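Side-chain contacts in hypothetical protein TTHA0636 (Thermus thermophilus HB8, PDB 1WWP), which is of unknown function but belongs to the nucleotidyltransferase substrate-binding protein family, and so probably partners a nucleotidyltransferase subunit as its helical substrate-binding component: residues A7-L12 / R108-V113; V21-A26 / P94-I99; Q28-T33 / R101-Y106; A43-K48 / K57-L62; E49-A54 / R64-L69. One frame throughout, in Å; residues are numbered along the deposited sequence.

Contact 1 of 5, residues A7-L12 / R108-V113; sequences ATLKEL and RLMEQV
K10 and E111 meet nearly at a right angle, the lysine reaching across from helix 2-13 and the glutamate standing out from helix 93-116. With CG anti to the backbone N (chi1 -175°) and the chain extended beyond it, E111 holds its carboxylate up to the amine. The lysine bends at chi3 (-68°), bringing K10 NZ to 2.9 Å from E111 OE1 in a salt bridge whose hydrogen bond is weak. K10 CD lies 3.7 Å from E111 OE2, so the second oxygen borders a methylene of the lysine. On the buried side of this bridge L9 and M110, a selenomethionine, also cross at about a right angle, with L9 CD2 3.9 Å from M110 CE. M110 continues inward onto T33 and F37 of helix 20-49. Replacing K10 with a methionine would probably leave the E111 carboxylate without its opposite charge on helix 2-13. The weak, partly exposed salt bridge is probably a modest link, while the buried L9-M110 meeting continues the apolar interior between the first and last helices.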
# COMPACT_ATOMS: atom_id res chain seq x y z
N ALA A 7 16.72 3.13 -1.86
CA ALA A 7 17.54 3.90 -0.92
C ALA A 7 16.73 4.42 0.26
O ALA A 7 17.19 4.41 1.41
CB ALA A 7 18.19 5.08 -1.65
N THR A 8 15.51 4.87 -0.01
CA THR A 8 14.64 5.38 1.03
C THR A 8 14.18 4.23 1.92
O THR A 8 14.00 4.40 3.13
CB THR A 8 13.43 6.09 0.42
OG1 THR A 8 12.66 5.14 -0.33
CG2 THR A 8 13.90 7.18 -0.52
N LEU A 9 14.02 3.05 1.33
CA LEU A 9 13.62 1.87 2.09
C LEU A 9 14.73 1.48 3.09
O LEU A 9 14.46 1.25 4.27
CB LEU A 9 13.35 0.68 1.16
CG LEU A 9 13.22 -0.69 1.85
CD1 LEU A 9 12.09 -0.65 2.85
CD2 LEU A 9 12.98 -1.78 0.83
N LYS A 10 15.96 1.40 2.59
CA LYS A 10 17.09 1.02 3.43
C LYS A 10 17.28 1.95 4.63
O LYS A 10 17.80 1.53 5.67
CB LYS A 10 18.37 0.94 2.60
CG LYS A 10 18.36 -0.26 1.66
CD LYS A 10 19.68 -0.46 0.94
CE LYS A 10 19.96 0.65 -0.06
NZ LYS A 10 21.24 0.41 -0.77
N GLU A 11 16.83 3.19 4.50
CA GLU A 11 16.92 4.14 5.60
C GLU A 11 16.17 3.61 6.82
O GLU A 11 16.58 3.86 7.95
CB GLU A 11 16.28 5.48 5.21
CG GLU A 11 16.98 6.26 4.12
CD GLU A 11 16.41 7.66 3.97
OE1 GLU A 11 16.39 8.40 4.98
OE2 GLU A 11 15.98 8.03 2.85
N LEU A 12 15.09 2.88 6.59
CA LEU A 12 14.27 2.38 7.68
C LEU A 12 14.25 0.87 7.87
O LEU A 12 14.03 0.39 8.97
CB LEU A 12 12.83 2.85 7.48
CG LEU A 12 12.55 4.35 7.38
CD1 LEU A 12 11.16 4.58 6.78
CD2 LEU A 12 12.64 4.98 8.75
N ARG A 108 18.07 -6.25 0.69
CA ARG A 108 19.33 -6.78 0.15
C ARG A 108 19.10 -7.48 -1.18
O ARG A 108 19.82 -7.23 -2.15
CB ARG A 108 19.96 -7.76 1.14
CG ARG A 108 20.27 -7.17 2.52
CD ARG A 108 20.73 -8.25 3.50
NE ARG A 108 20.73 -7.76 4.88
CZ ARG A 108 21.56 -6.84 5.35
NH1 ARG A 108 22.47 -6.28 4.55
NH2 ARG A 108 21.48 -6.45 6.62
N LEU A 109 18.11 -8.36 -1.23
CA LEU A 109 17.81 -9.10 -2.47
C LEU A 109 17.61 -8.14 -3.65
O LEU A 109 18.22 -8.31 -4.70
CB LEU A 109 16.54 -9.93 -2.28
CG LEU A 109 16.22 -11.14 -3.18
CD1 LEU A 109 14.85 -10.96 -3.77
CD2 LEU A 109 17.27 -11.31 -4.28
N MSE A 110 16.78 -7.12 -3.45
CA MSE A 110 16.50 -6.17 -4.51
C MSE A 110 17.72 -5.38 -4.92
O MSE A 110 17.92 -5.11 -6.11
CB MSE A 110 15.37 -5.22 -4.10
CG MSE A 110 14.03 -5.93 -3.96
SE MSE A 110 12.45 -4.82 -3.78
CE MSE A 110 12.40 -4.55 -1.86
N GLU A 111 18.54 -5.01 -3.95
CA GLU A 111 19.76 -4.25 -4.21
C GLU A 111 20.71 -5.09 -5.07
O GLU A 111 21.30 -4.59 -6.02
CB GLU A 111 20.44 -3.88 -2.89
CG GLU A 111 21.66 -2.98 -3.02
CD GLU A 111 22.22 -2.52 -1.68
OE1 GLU A 111 23.10 -1.63 -1.68
OE2 GLU A 111 21.79 -3.04 -0.62
N GLN A 112 20.83 -6.36 -4.73
CA GLN A 112 21.71 -7.27 -5.46
C GLN A 112 21.19 -7.60 -6.84
O GLN A 112 21.96 -7.69 -7.80
CB GLN A 112 21.89 -8.57 -4.66
CG GLN A 112 22.80 -8.45 -3.46
CD GLN A 112 22.90 -9.75 -2.70
OE1 GLN A 112 23.09 -10.81 -3.28
NE2 GLN A 112 22.79 -9.66 -1.38
N VAL A 113 19.88 -7.80 -6.97
CA VAL A 113 19.34 -8.12 -8.28
C VAL A 113 19.48 -6.93 -9.20
O VAL A 113 19.94 -7.07 -10.32
CB VAL A 113 17.86 -8.54 -8.20
CG1 VAL A 113 17.34 -8.91 -9.60
CG2 VAL A 113 17.72 -9.73 -7.26

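Contact 2 of 5, residues V21-A26 / P94-I99; sequences VERDAA and PLARAI
R23 lays its guanidinium group against the side chain of R97, so that two arginines overlap where helix 20-49 runs beside helix 93-116. R97 CG sits 3.7 Å above the plane of the R23 guanidinium, offset toward its rim. In return, R23 NH2 stands 3.1 Å over one face of the R97 group, also off-centre, and the two planes are 39° apart. The closest approach of the charged ends is 3.2 Å, between R23 NH2 and R97 NH2; both atoms are donors, and no hydrogen bond joins them. Nearer the backbone the meeting is apolar, R23 CD packing 4.1 Å from A96 CB. The R23 chain leaves its helix with CG anti to the backbone N (chi1 -173°), which carries it across to A96, and its bend at chi3 (-46°) swings the guanidinium toward R97. These are early turns of two long helices in an all-helical fold, with F100 of helix 93-116 also touching R23. The arginine-arginine proximity is probably unfavourable in itself, but P18 O takes a weak hydrogen bond from R23 NH2, and E93 offers a long, weak ion pair to R23 NH1. At the dimer interface, D24 OD1 forms a salt bridge with R29 NE of the second subunit, and V21 and A25 pack against that chain.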
# COMPACT_ATOMS: atom_id res chain seq x y z
N VAL A 21 5.53 4.66 13.82
CA VAL A 21 5.58 5.55 12.66
C VAL A 21 6.63 5.07 11.66
O VAL A 21 6.34 4.91 10.47
CB VAL A 21 5.89 7.00 13.07
CG1 VAL A 21 6.02 7.88 11.84
CG2 VAL A 21 4.77 7.53 13.97
N GLU A 22 7.84 4.83 12.14
CA GLU A 22 8.92 4.38 11.26
C GLU A 22 8.56 3.07 10.56
O GLU A 22 8.85 2.90 9.38
CB GLU A 22 10.20 4.20 12.07
CG GLU A 22 10.56 5.44 12.84
CD GLU A 22 11.67 5.20 13.83
OE1 GLU A 22 11.52 4.29 14.67
OE2 GLU A 22 12.69 5.92 13.77
N ARG A 23 7.97 2.16 11.32
CA ARG A 23 7.56 0.86 10.80
C ARG A 23 6.51 1.01 9.66
O ARG A 23 6.65 0.41 8.61
CB ARG A 23 6.98 0.05 11.95
CG ARG A 23 6.66 -1.39 11.62
CD ARG A 23 5.97 -2.02 12.82
NE ARG A 23 6.69 -1.69 14.05
CZ ARG A 23 6.12 -1.59 15.24
NH1 ARG A 23 4.82 -1.79 15.37
NH2 ARG A 23 6.85 -1.27 16.30
N ASP A 24 5.47 1.79 9.89
CA ASP A 24 4.45 2.00 8.87
C ASP A 24 5.09 2.62 7.62
O ASP A 24 4.77 2.24 6.49
CB ASP A 24 3.33 2.88 9.43
CG ASP A 24 2.48 2.15 10.46
OD1 ASP A 24 1.61 2.78 11.11
OD2 ASP A 24 2.70 0.92 10.62
N ALA A 25 6.01 3.55 7.85
CA ALA A 25 6.74 4.20 6.76
C ALA A 25 7.60 3.20 5.99
O ALA A 25 7.72 3.29 4.77
CB ALA A 25 7.63 5.32 7.33
N ALA A 26 8.21 2.27 6.70
CA ALA A 26 9.05 1.26 6.05
C ALA A 26 8.17 0.37 5.18
O ALA A 26 8.58 -0.08 4.12
CB ALA A 26 9.76 0.41 7.10
N PRO A 94 0.93 -7.26 15.01
CA PRO A 94 1.57 -8.55 14.71
C PRO A 94 2.09 -8.55 13.27
O PRO A 94 3.29 -8.56 13.03
CB PRO A 94 0.44 -9.55 14.92
CG PRO A 94 -0.34 -8.92 16.02
CD PRO A 94 -0.40 -7.47 15.61
N LEU A 95 1.15 -8.52 12.32
CA LEU A 95 1.49 -8.52 10.90
C LEU A 95 2.57 -7.48 10.60
O LEU A 95 3.65 -7.82 10.12
CB LEU A 95 0.25 -8.19 10.05
CG LEU A 95 0.08 -9.00 8.77
CD1 LEU A 95 -0.74 -8.19 7.79
CD2 LEU A 95 1.42 -9.33 8.17
N ALA A 96 2.25 -6.22 10.89
CA ALA A 96 3.16 -5.11 10.66
C ALA A 96 4.59 -5.42 11.16
O ALA A 96 5.56 -5.19 10.43
CB ALA A 96 2.62 -3.86 11.34
N ARG A 97 4.70 -5.93 12.38
CA ARG A 97 6.01 -6.28 12.94
C ARG A 97 6.61 -7.45 12.18
O ARG A 97 7.81 -7.49 11.94
CB ARG A 97 5.87 -6.63 14.43
CG ARG A 97 5.63 -5.43 15.34
CD ARG A 97 5.34 -5.87 16.77
NE ARG A 97 5.35 -4.75 17.71
CZ ARG A 97 6.44 -4.07 18.06
NH1 ARG A 97 7.62 -4.40 17.55
NH2 ARG A 97 6.36 -3.07 18.93
N ALA A 98 5.76 -8.41 11.80
CA ALA A 98 6.19 -9.58 11.04
C ALA A 98 6.69 -9.20 9.64
O ALA A 98 7.67 -9.75 9.14
CB ALA A 98 5.05 -10.59 10.94
N ILE A 99 6.01 -8.25 8.98
CA ILE A 99 6.46 -7.81 7.66
C ILE A 99 7.79 -7.08 7.83
O ILE A 99 8.75 -7.33 7.10
CB ILE A 99 5.47 -6.80 7.00
CG1 ILE A 99 4.10 -7.44 6.77
CG2 ILE A 99 6.03 -6.34 5.65
CD1 ILE A 99 4.12 -8.57 5.78

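Contact 3 of 5, residues Q28-T33 / R101-Y106; sequences QRFEYT and RRLPDY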
# COMPACT_ATOMS: atom_id res chain seq x y z
N GLN A 28 5.32 1.28 3.70
CA GLN A 28 4.94 2.08 2.55
C GLN A 28 6.07 2.09 1.53
O GLN A 28 5.85 1.90 0.33
CB GLN A 28 4.61 3.52 3.00
CG GLN A 28 4.50 4.53 1.86
CD GLN A 28 3.25 4.35 0.99
OE1 GLN A 28 3.05 5.11 0.04
NE2 GLN A 28 2.42 3.36 1.31
N ARG A 29 7.30 2.29 1.99
CA ARG A 29 8.44 2.32 1.08
C ARG A 29 8.69 0.98 0.44
O ARG A 29 9.10 0.89 -0.71
CB ARG A 29 9.69 2.80 1.83
CG ARG A 29 9.54 4.23 2.33
CD ARG A 29 10.76 4.75 3.11
NE ARG A 29 10.53 6.16 3.41
CZ ARG A 29 11.36 6.98 4.05
NH1 ARG A 29 12.55 6.55 4.48
NH2 ARG A 29 11.00 8.24 4.26
N PHE A 30 8.48 -0.09 1.20
CA PHE A 30 8.64 -1.41 0.64
C PHE A 30 7.65 -1.55 -0.55
O PHE A 30 7.99 -2.08 -1.61
CB PHE A 30 8.32 -2.46 1.71
CG PHE A 30 8.01 -3.82 1.16
CD1 PHE A 30 8.95 -4.51 0.41
CD2 PHE A 30 6.76 -4.41 1.38
CE1 PHE A 30 8.65 -5.77 -0.13
CE2 PHE A 30 6.45 -5.68 0.84
CZ PHE A 30 7.39 -6.35 0.09
N GLU A 31 6.44 -1.04 -0.35
CA GLU A 31 5.43 -1.11 -1.40
C GLU A 31 5.90 -0.50 -2.70
O GLU A 31 5.96 -1.19 -3.72
CB GLU A 31 4.14 -0.43 -0.94
CG GLU A 31 3.35 -1.20 0.11
CD GLU A 31 2.01 -0.56 0.42
OE1 GLU A 31 1.12 -1.24 0.97
OE2 GLU A 31 1.82 0.64 0.12
N TYR A 32 6.24 0.79 -2.68
CA TYR A 32 6.67 1.40 -3.93
C TYR A 32 8.01 0.92 -4.45
O TYR A 32 8.29 1.04 -5.64
CB TYR A 32 6.59 2.94 -3.86
CG TYR A 32 7.51 3.67 -2.90
CD1 TYR A 32 8.89 3.71 -3.11
CD2 TYR A 32 6.98 4.44 -1.86
CE1 TYR A 32 9.72 4.52 -2.31
CE2 TYR A 32 7.79 5.25 -1.06
CZ TYR A 32 9.16 5.29 -1.29
OH TYR A 32 9.94 6.12 -0.52
N THR A 33 8.84 0.36 -3.57
CA THR A 33 10.12 -0.16 -4.01
C THR A 33 9.87 -1.49 -4.74
O THR A 33 10.52 -1.81 -5.74
CB THR A 33 11.07 -0.44 -2.82
OG1 THR A 33 11.41 0.80 -2.19
CG2 THR A 33 12.33 -1.16 -3.31
N ARG A 101 10.09 -7.47 9.90
CA ARG A 101 11.20 -8.39 10.16
C ARG A 101 11.78 -8.96 8.87
O ARG A 101 12.94 -9.39 8.84
CB ARG A 101 10.74 -9.55 11.05
CG ARG A 101 10.31 -9.16 12.45
CD ARG A 101 10.02 -10.40 13.31
NE ARG A 101 9.01 -11.26 12.70
CZ ARG A 101 8.62 -12.42 13.20
NH1 ARG A 101 9.14 -12.88 14.33
NH2 ARG A 101 7.69 -13.13 12.57
N ARG A 102 10.99 -8.96 7.81
CA ARG A 102 11.48 -9.50 6.55
C ARG A 102 12.10 -8.44 5.65
O ARG A 102 12.87 -8.77 4.75
CB ARG A 102 10.33 -10.18 5.81
CG ARG A 102 9.69 -11.31 6.61
CD ARG A 102 8.21 -11.43 6.31
NE ARG A 102 7.53 -12.24 7.32
CZ ARG A 102 6.21 -12.45 7.36
NH1 ARG A 102 5.42 -11.89 6.45
NH2 ARG A 102 5.69 -13.21 8.32
N LEU A 103 11.78 -7.17 5.88
CA LEU A 103 12.31 -6.12 5.02
C LEU A 103 13.82 -6.13 4.79
O LEU A 103 14.27 -5.87 3.68
CB LEU A 103 11.88 -4.74 5.53
CG LEU A 103 10.36 -4.52 5.62
CD1 LEU A 103 10.09 -3.04 5.83
CD2 LEU A 103 9.67 -5.00 4.34
N PRO A 104 14.62 -6.43 5.84
CA PRO A 104 16.07 -6.47 5.69
C PRO A 104 16.49 -7.31 4.48
O PRO A 104 17.22 -6.83 3.61
CB PRO A 104 16.54 -7.09 7.00
CG PRO A 104 15.53 -6.58 7.98
CD PRO A 104 14.23 -6.76 7.23
N ASP A 105 16.02 -8.55 4.44
CA ASP A 105 16.34 -9.46 3.34
C ASP A 105 15.82 -8.95 2.01
O ASP A 105 16.52 -9.01 1.00
CB ASP A 105 15.78 -10.85 3.61
CG ASP A 105 16.42 -11.52 4.81
OD1 ASP A 105 16.37 -10.94 5.92
OD2 ASP A 105 16.97 -12.63 4.66
N TYR A 106 14.58 -8.46 1.99
CA TYR A 106 14.01 -7.96 0.74
C TYR A 106 14.88 -6.84 0.20
O TYR A 106 15.20 -6.81 -0.99
CB TYR A 106 12.58 -7.45 0.94
CG TYR A 106 11.60 -8.50 1.37
CD1 TYR A 106 11.87 -9.86 1.16
CD2 TYR A 106 10.39 -8.15 1.95
CE1 TYR A 106 10.96 -10.84 1.53
CE2 TYR A 106 9.45 -9.13 2.33
CZ TYR A 106 9.75 -10.46 2.11
OH TYR A 106 8.86 -11.43 2.48
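L103 is the first residue of 101-106 to meet F30, laying one methyl over a face of the phenyl ring. L103 CD2 is 4.2 Å from the ring centroid and 28° off the ring normal, a CH-pi contact, and it also comes within 3.9 Å of F30 CB. The ring turns toward helix 93-116 because F30 CG lies anti to the backbone N (chi1 161°). This is buried packing in the helical bundle, where helix 20-49 meets helix 93-116 close to the centre of the chain and M80 of helix 71-86 adjoins both aromatic rings. Farther along, Y106 meets the outer part of the phenyl ring, with Y106 CD2 3.6 Å from F30 CE1. Their planes lie 23° apart, but the rings are slid apart and barely overlap, with centroids 5.4 Å apart. An alanine in place of F30 is likely to open a gap between the two helices, leaving L103 and Y106 without their aromatic partner. Y106 OH hydrogen-bonds D83 OD1, tying the tyrosine to helix 71-86.

Contact 4 of 5, residues A43-K48 / K57-L62; sequences AYLREK and KGVIRL
In the helix-loop-helix unit formed by helix 20-49, the returning loop and helix 56-66, L45 packs across onto V59 and L62; the two segments run in broadly the same direction. L45 does this through both branches of its side chain. Its CD1 methyl lies between the two partners: L45 CD1 is 3.6 Å from V59 CG1 and 3.9 Å from L62 CB. The same methyl meets main chain as well, L45 CD1 approaching V59 O to 3.5 Å. The other branch faces main chain too, with L45 CD2 4.1 Å from L62 O. A chi1 of -76° sets L45 CG beside the backbone N and sends the fork across to helix 56-66. V59 contributes the methyl that is anti to its own backbone N (chi1 173°), and the two side chains cross at a slant. This pair of helices, with the loop doubling back between them, belongs to an all-helical fold, and V59 extends the packing back along helix 20-49, touching W38, L41 and Q42. On another side of helix 56-66, I60 turns away from L45 and packs on A77, L78 and V81 of helix 71-86, so that helix 56-66 is held between its two sequence neighbours. Helix 20-49 widens into a pi-type turn at 45-48, just where L45 makes this contact, and the L45 backbone is also bonded to that of L51 in the loop beyond.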
# COMPACT_ATOMS: atom_id res chain seq x y z
N ALA A 43 10.76 -5.30 -17.59
CA ALA A 43 11.33 -4.59 -18.74
C ALA A 43 12.64 -5.22 -19.17
O ALA A 43 12.92 -5.34 -20.37
CB ALA A 43 11.57 -3.12 -18.40
N TYR A 44 13.44 -5.62 -18.20
CA TYR A 44 14.72 -6.23 -18.50
C TYR A 44 14.51 -7.57 -19.23
O TYR A 44 15.17 -7.87 -20.22
CB TYR A 44 15.50 -6.49 -17.22
CG TYR A 44 16.83 -7.16 -17.45
CD1 TYR A 44 17.97 -6.42 -17.76
CD2 TYR A 44 16.96 -8.55 -17.36
CE1 TYR A 44 19.19 -7.03 -17.97
CE2 TYR A 44 18.18 -9.17 -17.57
CZ TYR A 44 19.29 -8.41 -17.87
OH TYR A 44 20.51 -9.01 -18.08
N LEU A 45 13.61 -8.40 -18.70
CA LEU A 45 13.34 -9.70 -19.30
C LEU A 45 12.81 -9.49 -20.72
O LEU A 45 13.15 -10.23 -21.63
CB LEU A 45 12.33 -10.46 -18.44
CG LEU A 45 12.92 -11.05 -17.15
CD1 LEU A 45 11.80 -11.42 -16.20
CD2 LEU A 45 13.80 -12.27 -17.48
N ARG A 46 12.00 -8.46 -20.90
CA ARG A 46 11.44 -8.15 -22.20
C ARG A 46 12.51 -7.75 -23.21
O ARG A 46 12.65 -8.37 -24.26
CB ARG A 46 10.41 -7.03 -22.08
CG ARG A 46 9.65 -6.73 -23.37
CD ARG A 46 8.54 -5.72 -23.13
NE ARG A 46 7.86 -5.35 -24.37
CZ ARG A 46 6.86 -4.48 -24.44
NH1 ARG A 46 6.41 -3.89 -23.34
NH2 ARG A 46 6.31 -4.19 -25.61
N GLU A 47 13.28 -6.73 -22.86
CA GLU A 47 14.32 -6.19 -23.73
C GLU A 47 15.58 -7.02 -23.93
O GLU A 47 16.10 -7.12 -25.04
CB GLU A 47 14.72 -4.79 -23.24
CG GLU A 47 13.57 -3.77 -23.24
CD GLU A 47 13.96 -2.44 -22.61
OE1 GLU A 47 14.07 -2.35 -21.37
OE2 GLU A 47 14.16 -1.46 -23.38
N LYS A 48 16.08 -7.62 -22.85
CA LYS A 48 17.31 -8.40 -22.94
C LYS A 48 17.12 -9.90 -23.19
O LYS A 48 18.03 -10.55 -23.70
CB LYS A 48 18.12 -8.24 -21.66
CG LYS A 48 18.20 -6.83 -21.12
CD LYS A 48 19.15 -5.94 -21.90
CE LYS A 48 19.38 -4.63 -21.15
NZ LYS A 48 20.13 -3.64 -21.97
N LYS A 57 4.63 -12.44 -9.90
CA LYS A 57 5.04 -13.84 -9.76
C LYS A 57 5.55 -14.45 -11.06
O LYS A 57 6.50 -15.23 -11.07
CB LYS A 57 3.88 -14.68 -9.21
CG LYS A 57 3.82 -14.71 -7.68
CD LYS A 57 2.72 -15.65 -7.19
CE LYS A 57 2.69 -15.73 -5.67
NZ LYS A 57 1.53 -16.55 -5.19
N GLY A 58 4.91 -14.11 -12.17
CA GLY A 58 5.35 -14.65 -13.45
C GLY A 58 6.71 -14.11 -13.82
O GLY A 58 7.55 -14.82 -14.37
N VAL A 59 6.93 -12.83 -13.54
CA VAL A 59 8.21 -12.21 -13.85
C VAL A 59 9.31 -12.85 -13.00
O VAL A 59 10.41 -13.14 -13.46
CB VAL A 59 8.17 -10.66 -13.62
CG1 VAL A 59 9.56 -10.06 -13.79
CG2 VAL A 59 7.22 -10.03 -14.63
N ILE A 60 8.99 -13.11 -11.75
CA ILE A 60 9.99 -13.71 -10.88
C ILE A 60 10.36 -15.13 -11.41
O ILE A 60 11.55 -15.51 -11.47
CB ILE A 60 9.48 -13.72 -9.39
CG1 ILE A 60 9.55 -12.29 -8.85
CG2 ILE A 60 10.27 -14.68 -8.56
CD1 ILE A 60 8.75 -12.07 -7.55
N ARG A 61 9.35 -15.89 -11.84
CA ARG A 61 9.58 -17.24 -12.37
C ARG A 61 10.46 -17.18 -13.61
O ARG A 61 11.34 -18.02 -13.81
CB ARG A 61 8.25 -17.93 -12.73
CG ARG A 61 7.25 -17.94 -11.60
CD ARG A 61 6.95 -19.36 -11.20
NE ARG A 61 5.94 -19.45 -10.15
CZ ARG A 61 4.70 -19.00 -10.25
NH1 ARG A 61 4.27 -18.43 -11.38
NH2 ARG A 61 3.88 -19.14 -9.22
N LEU A 62 10.24 -16.19 -14.47
CA LEU A 62 11.08 -16.04 -15.68
C LEU A 62 12.48 -15.57 -15.26
O LEU A 62 13.47 -16.03 -15.79
CB LEU A 62 10.45 -15.02 -16.66
CG LEU A 62 9.08 -15.45 -17.24
CD1 LEU A 62 8.42 -14.26 -17.93
CD2 LEU A 62 9.27 -16.62 -18.22

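Contact 5 of 5, residues E49-A54 / R64-L69; sequences EGLEGA and REVGLL
V66 CG2 is the point on which the closer part of this contact gathers: E49, at the end of helix 20-49, and L51, just past G50, both touch that methyl. E49 bends at chi2 (-51°), which folds its chain back along the valine: E49 CG is 3.8 Å and E49 OE1 3.6 Å from V66 CG2. L51 slides past V66 in the opposite direction, L51 CD1 reaching 3.9 Å from V66 CG2. The looser side is at E65, an exposed residue whose carboxylate merely borders the leucine, with E65 OE2 4.1 Å from L51 CD1. No hydrogen bond or salt bridge spans the segments, and none of the touching residues is fully buried, so this is a thin surface contact in which one leucine-valine meeting is flanked by the chains of two glutamates. Both chain segments leave a helix here through a glycine of positive phi, G50 after helix 20-49 and G67 after helix 56-66. At G67 two bonds back into the last turn make a Schellman motif, a characteristic way of ending an alpha helix.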
# COMPACT_ATOMS: atom_id res chain seq x y z
N GLU A 49 15.98 -10.47 -22.81
CA GLU A 49 15.77 -11.92 -22.99
C GLU A 49 14.68 -12.27 -24.01
O GLU A 49 14.69 -13.37 -24.57
CB GLU A 49 15.41 -12.57 -21.65
CG GLU A 49 16.39 -12.31 -20.52
CD GLU A 49 17.84 -12.61 -20.90
OE1 GLU A 49 18.09 -13.62 -21.60
OE2 GLU A 49 18.72 -11.83 -20.48
N GLY A 50 13.75 -11.35 -24.22
CA GLY A 50 12.66 -11.58 -25.15
C GLY A 50 11.60 -12.41 -24.45
O GLY A 50 10.80 -13.09 -25.09
N LEU A 51 11.63 -12.37 -23.12
CA LEU A 51 10.67 -13.10 -22.32
C LEU A 51 9.65 -12.12 -21.75
O LEU A 51 10.01 -11.10 -21.18
CB LEU A 51 11.36 -13.86 -21.19
CG LEU A 51 12.32 -14.99 -21.58
CD1 LEU A 51 12.93 -15.60 -20.32
CD2 LEU A 51 11.58 -16.06 -22.38
N GLU A 52 8.37 -12.45 -21.89
CA GLU A 52 7.31 -11.59 -21.42
C GLU A 52 6.56 -12.13 -20.19
O GLU A 52 6.02 -13.24 -20.21
CB GLU A 52 6.30 -11.38 -22.54
CG GLU A 52 6.94 -11.19 -23.90
CD GLU A 52 7.19 -9.74 -24.22
OE1 GLU A 52 6.62 -8.88 -23.52
OE2 GLU A 52 7.96 -9.46 -25.17
N GLY A 53 6.54 -11.34 -19.13
CA GLY A 53 5.84 -11.73 -17.91
C GLY A 53 4.84 -10.63 -17.62
O GLY A 53 5.16 -9.46 -17.77
N ALA A 54 3.62 -11.00 -17.20
CA ALA A 54 2.60 -10.00 -16.92
C ALA A 54 2.49 -9.61 -15.44
O ALA A 54 2.31 -8.44 -15.10
CB ALA A 54 1.25 -10.50 -17.41
N ARG A 64 13.95 -16.36 -12.66
CA ARG A 64 14.60 -17.56 -12.14
C ARG A 64 15.10 -18.46 -13.26
O ARG A 64 16.25 -18.90 -13.24
CB ARG A 64 13.63 -18.38 -11.28
CG ARG A 64 14.23 -19.72 -10.83
CD ARG A 64 13.22 -20.57 -10.06
NE ARG A 64 12.13 -21.00 -10.92
CZ ARG A 64 10.84 -20.92 -10.58
NH1 ARG A 64 10.51 -20.42 -9.40
NH2 ARG A 64 9.90 -21.31 -11.43
N GLU A 65 14.24 -18.75 -14.23
CA GLU A 65 14.68 -19.63 -15.30
C GLU A 65 15.84 -19.07 -16.11
O GLU A 65 16.69 -19.82 -16.60
CB GLU A 65 13.50 -20.01 -16.22
CG GLU A 65 12.71 -18.85 -16.79
CD GLU A 65 11.46 -19.31 -17.53
OE1 GLU A 65 10.56 -19.90 -16.88
OE2 GLU A 65 11.36 -19.08 -18.75
N VAL A 66 15.89 -17.75 -16.26
CA VAL A 66 16.95 -17.14 -17.04
C VAL A 66 18.24 -17.03 -16.23
O VAL A 66 19.31 -16.75 -16.76
CB VAL A 66 16.46 -15.77 -17.59
CG1 VAL A 66 17.24 -14.61 -17.02
CG2 VAL A 66 16.58 -15.80 -19.10
N GLY A 67 18.11 -17.26 -14.93
CA GLY A 67 19.28 -17.22 -14.07
C GLY A 67 19.47 -15.94 -13.28
O GLY A 67 20.36 -15.87 -12.43
N LEU A 68 18.64 -14.93 -13.54
CA LEU A 68 18.73 -13.65 -12.83
C LEU A 68 18.51 -13.84 -11.35
O LEU A 68 18.94 -13.03 -10.54
CB LEU A 68 17.70 -12.68 -13.38
CG LEU A 68 18.20 -11.55 -14.27
CD1 LEU A 68 19.01 -12.09 -15.44
CD2 LEU A 68 17.00 -10.76 -14.77
N LEU A 69 17.83 -14.92 -10.99
CA LEU A 69 17.56 -15.23 -9.60
C LEU A 69 17.89 -16.68 -9.34
O LEU A 69 17.42 -17.57 -10.05
CB LEU A 69 16.08 -15.04 -9.27
CG LEU A 69 15.38 -13.69 -9.30
CD1 LEU A 69 13.91 -13.94 -9.05
CD2 LEU A 69 15.97 -12.74 -8.24

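Overall arrangement
The five contacts fall into two groups along the all-helical chain. Contacts 1, 2 and 3 share helix 93-116; contacts 1 and 3 have centres about 8 Å apart and are joined by T8 OG1 to Y32 OH (2.9 Å) and T8 O to R29 NH1 (2.9 Å), both probable hydrogen bonds. Contact 2 continues the pairing of helices 20-49 and 93-116, touching contact 3 through A26 and L103. All three reach the second subunit. Contacts 4 and 5, centres about 4 Å apart, lie toward the other end, about 29 and 31 Å from contact 2 between centres. V113 packing on L69 links contact 5 to contact 1.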